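Local coordinates for protein D-glucosaminate-6-phosphate ammonia lyase (Salmonella typhimurium, PDB 7LCE) that belongs to the pyridoxal-phosphate-dependent enzymes of the aminotransferase-like superfamily and carries the cofactor covalently bound to its chain, at residues 120-123 / 124-127; 238-241 / 242-246. All blocks are in the same frame, centred on the assembly; numbering follows the deposited sequence.

Contact 1: residues 120-123 / 124-127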
loop_
_atom_site.group_PDB
_atom_site.type_symbol
_atom_site.label_atom_id
_atom_site.label_comp_id
_atom_site.label_asym_id
_atom_site.label_seq_id
_atom_site.Cartn_x
_atom_site.Cartn_y
_atom_site.Cartn_z
ATOM N N VAL A 120 22.256 -1.134 24.124
ATOM C CA VAL A 120 21.861 -2.537 24.107
ATOM C C VAL A 120 20.908 -2.817 22.954
ATOM O O VAL A 120 20.767 -3.970 22.528
ATOM C CB VAL A 120 21.237 -2.929 25.464
ATOM C CG1 VAL A 120 19.955 -2.146 25.706
ATOM C CG2 VAL A 120 20.998 -4.432 25.550
ATOM N N THR A 121 20.253 -1.778 22.427
ATOM C CA THR A 121 19.384 -1.948 21.267
ATOM C C THR A 121 20.170 -2.390 20.040
ATOM O O THR A 121 19.651 -3.148 19.212
ATOM C CB THR A 121 18.645 -0.645 20.963
ATOM O OG1 THR A 121 19.538 0.268 20.310
ATOM C CG2 THR A 121 18.147 -0.007 22.245
ATOM N N SER A 122 21.415 -1.924 19.900
ATOM C CA SER A 122 22.214 -2.291 18.735
ATOM C C SER A 122 22.479 -3.789 18.701
ATOM O O SER A 122 22.362 -4.424 17.646
ATOM C CB SER A 122 23.527 -1.512 18.728
ATOM O OG SER A 122 23.306 -0.152 18.404
ATOM N N ALA A 123 22.834 -4.377 19.845
ATOM C CA ALA A 123 23.044 -5.818 19.883
ATOM C C ALA A 123 21.747 -6.557 19.576
ATOM O O ALA A 123 21.747 -7.548 18.837
ATOM C CB ALA A 123 23.603 -6.235 21.242
ATOM N N ILE A 124 20.629 -6.076 20.126
ATOM C CA ILE A 124 19.334 -6.691 19.853
ATOM C C ILE A 124 18.991 -6.589 18.371
ATOM O O ILE A 124 18.491 -7.546 17.769
ATOM C CB ILE A 124 18.248 -6.053 20.738
ATOM C CG1 ILE A 124 18.546 -6.323 22.213
ATOM C CG2 ILE A 124 16.874 -6.582 20.377
ATOM C CD1 ILE A 124 17.783 -5.432 23.159
ATOM N N ARG A 125 19.255 -5.432 17.758
ATOM C CA ARG A 125 18.925 -5.269 16.344
ATOM C C ARG A 125 19.798 -6.146 15.453
ATOM O O ARG A 125 19.353 -6.565 14.378
ATOM C CB ARG A 125 19.054 -3.803 15.925
ATOM C CG ARG A 125 18.158 -3.424 14.747
ATOM C CD ARG A 125 18.429 -2.005 14.237
ATOM N NE ARG A 125 18.012 -0.972 15.179
ATOM C CZ ARG A 125 18.846 -0.251 15.915
ATOM N NH1 ARG A 125 20.157 -0.415 15.834
ATOM N NH2 ARG A 125 18.354 0.660 16.750
ATOM N N LEU A 126 21.035 -6.428 15.870
ATOM C CA LEU A 126 21.891 -7.308 15.082
ATOM C C LEU A 126 21.344 -8.727 15.038
ATOM O O LEU A 126 21.543 -9.436 14.046
ATOM C CB LEU A 126 23.309 -7.321 15.650
ATOM C CG LEU A 126 24.236 -6.163 15.290
ATOM C CD1 LEU A 126 25.536 -6.297 16.057
ATOM C CD2 LEU A 126 24.493 -6.126 13.796
ATOM N N GLY A 127 20.660 -9.158 16.091
ATOM C CA GLY A 127 20.040 -10.465 16.101
ATOM C C GLY A 127 18.709 -10.546 15.400
ATOM O O GLY A 127 18.108 -11.623 15.347
#
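Val120 and Ile124 meet one turn apart in the short helix 120-126, the connecting helix of the beta-alpha-beta unit formed with strands 105-109 and 130-134. The Val120 carbonyl oxygen accepts the Ile124 N-H at 3.2 Å from O to N (163° at the hydrogen), and the Val120 CG2 methyl lies 4.1 Å from Ile124 CD1. Both branched side chains suit this buried face, which packs on Ile77 of helix 73-86; Ile124 also touches the two strands. Thr121 comes next: its O takes the Arg125 N-H at 2.7 Å from O to N, and its side chain runs beside that of Arg125, with OG1 3.8 Å from NH2. The Arg125 chain leaves with CG anti to the backbone N (chi1 -153°) and bends back at chi3, which lays one guanidinium face over Thr121 O, while NH1 is hydrogen-bonded to Met96 O of the second subunit. Ser122, compact enough for a site beside Ala94 of that subunit, offers its O to Leu126 N. Ala123 lies in the last turn, and the helix ends after Leu126: its small methyl touches Ile77, and its carbonyl oxygen takes two weak bonds, from Leu126 N at 3.3 Å and from Gly127 N at 3.4 Å.

Contact 2: residues 238-241 / 242-246; sequences QGIA and RAMKI
Met244 folds back on Ile240 where overlapping beta turns shape the loop between helices 227-234 and 248-262 of this fold-type I pyridoxal-phosphate enzyme. From CB, which lies 4.0 Å from Ala241 O, the chain starts with CG anti to the carbonyl carbon (chi1 -49°) and then runs extended past the Ile240 carbonyl. CG, SD and CE all pass Ile240 O, SD at 3.9 Å and CE at 3.8 Å, and the CE methyl also lies 4.3 Å from Ile240 CD1. A slender, flexible thioether suits this buried path, which is lined by Ala75 and Ala78 of helix 73-86. Three bonds of the i to i+3 kind hold the turns: Arg242 N to Gly239 O, with the donor well above the carbonyl plane (53°), then weak ones from Ala243 N to Ile240 O and from Met244 N to Ala241 O. The small Ala241 fits against Ile79 of helix 73-86. Arg242 leaves the turn in another direction, and its long chain lets NH1 hydrogen-bond the cofactor-bearing lysine side chain of the second subunit, so the loop contributes to a neighbour's site. Its root stays with the turn: Arg242 CB lies 3.5 Å from Gly239 O.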
loop_
_atom_site.group_PDB
_atom_site.type_symbol
_atom_site.label_atom_id
_atom_site.label_comp_id
_atom_site.label_asym_id
_atom_site.label_seq_id
_atom_site.Cartn_x
_atom_site.Cartn_y
_atom_site.Cartn_z
ATOM N N GLN A 238 26.870 -20.224 11.262
ATOM C CA GLN A 238 26.731 -20.029 9.827
ATOM C C GLN A 238 26.082 -18.697 9.473
ATOM O O GLN A 238 25.917 -18.402 8.284
ATOM C CB GLN A 238 25.925 -21.176 9.216
ATOM C CG GLN A 238 26.657 -22.503 9.214
ATOM C CD GLN A 238 25.893 -23.581 8.478
ATOM O OE1 GLN A 238 24.668 -23.522 8.368
ATOM N NE2 GLN A 238 26.614 -24.568 7.958
ATOM N N GLY A 239 25.707 -17.897 10.468
ATOM C CA GLY A 239 25.049 -16.632 10.206
ATOM C C GLY A 239 25.754 -15.433 10.806
ATOM O O GLY A 239 26.915 -15.156 10.482
ATOM N N ILE A 240 25.065 -14.716 11.697
ATOM C CA ILE A 240 25.604 -13.461 12.205
ATOM C C ILE A 240 26.769 -13.675 13.159
ATOM O O ILE A 240 27.576 -12.760 13.355
ATOM C CB ILE A 240 24.491 -12.637 12.877
ATOM C CG1 ILE A 240 23.957 -13.367 14.108
ATOM C CG2 ILE A 240 23.373 -12.350 11.891
ATOM C CD1 ILE A 240 23.039 -12.522 14.962
ATOM N N ALA A 241 26.897 -14.864 13.752
ATOM C CA ALA A 241 27.988 -15.091 14.691
ATOM C C ALA A 241 29.333 -15.244 13.997
ATOM O O ALA A 241 30.368 -15.186 14.671
ATOM C CB ALA A 241 27.709 -16.328 15.544
ATOM N N ARG A 242 29.343 -15.433 12.676
ATOM C CA ARG A 242 30.604 -15.555 11.953
ATOM C C ARG A 242 31.396 -14.252 11.986
ATOM O O ARG A 242 32.630 -14.278 11.916
ATOM C CB ARG A 242 30.331 -15.990 10.511
ATOM C CG ARG A 242 31.563 -16.419 9.729
ATOM C CD ARG A 242 32.059 -17.789 10.170
ATOM N NE ARG A 242 32.968 -18.377 9.191
ATOM C CZ ARG A 242 34.265 -18.111 9.118
ATOM N NH1 ARG A 242 34.850 -17.279 9.964
ATOM N NH2 ARG A 242 34.994 -18.695 8.170
ATOM N N ALA A 243 30.711 -13.112 12.100
ATOM C CA ALA A 243 31.362 -11.814 12.209
ATOM C C ALA A 243 31.703 -11.441 13.645
ATOM O O ALA A 243 32.441 -10.473 13.859
ATOM C CB ALA A 243 30.480 -10.719 11.597
ATOM N N MET A 244 31.178 -12.176 14.626
ATOM C CA MET A 244 31.479 -11.937 16.032
ATOM C C MET A 244 32.379 -13.051 16.549
ATOM O O MET A 244 32.064 -13.703 17.551
ATOM C CB MET A 244 30.189 -11.865 16.849
ATOM C CG MET A 244 29.135 -10.951 16.250
ATOM S SD MET A 244 27.488 -11.252 16.918
ATOM C CE MET A 244 26.522 -10.122 15.915
ATOM N N LYS A 245 33.499 -13.274 15.867
ATOM C CA LYS A 245 34.276 -14.490 16.058
ATOM C C LYS A 245 35.152 -14.422 17.299
ATOM O O LYS A 245 35.753 -13.387 17.602
ATOM C CB LYS A 245 35.143 -14.764 14.829
ATOM C CG LYS A 245 35.486 -16.234 14.642
ATOM C CD LYS A 245 36.496 -16.435 13.528
ATOM C CE LYS A 245 36.776 -17.911 13.308
ATOM N NZ LYS A 245 37.920 -18.123 12.381
ATOM N N ILE A 246 35.212 -15.539 18.017
ATOM C CA ILE A 246 36.218 -15.775 19.043
ATOM C C ILE A 246 36.968 -17.043 18.657
ATOM O O ILE A 246 36.349 -18.053 18.303
ATOM C CB ILE A 246 35.601 -15.887 20.453
ATOM C CG1 ILE A 246 36.676 -16.244 21.481
ATOM C CG2 ILE A 246 34.461 -16.897 20.490
ATOM C CD1 ILE A 246 36.189 -16.211 22.909
#

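In the fold
Contact 1 comes first along the chain, on helix 120-126, and contact 2 follows more than a hundred residues later, in the loop between helices 227-234 and 248-262. Their centres are nevertheless about 14 Å apart, and both rest on helix 73-86. They touch directly: Ile240 CD1 packs 3.5 Å from Leu126 O, and Met244 CE lies 4.0 Å from Leu126 CD1. Both also face the second subunit, where Leu126 of that copy meets Leu126 and Ile240 of this one. The pair thus joins a crossover helix of the seven-stranded mixed sheet to a loop that reaches the neighbour's cofactor, linking the core of one subunit to the subunit interface.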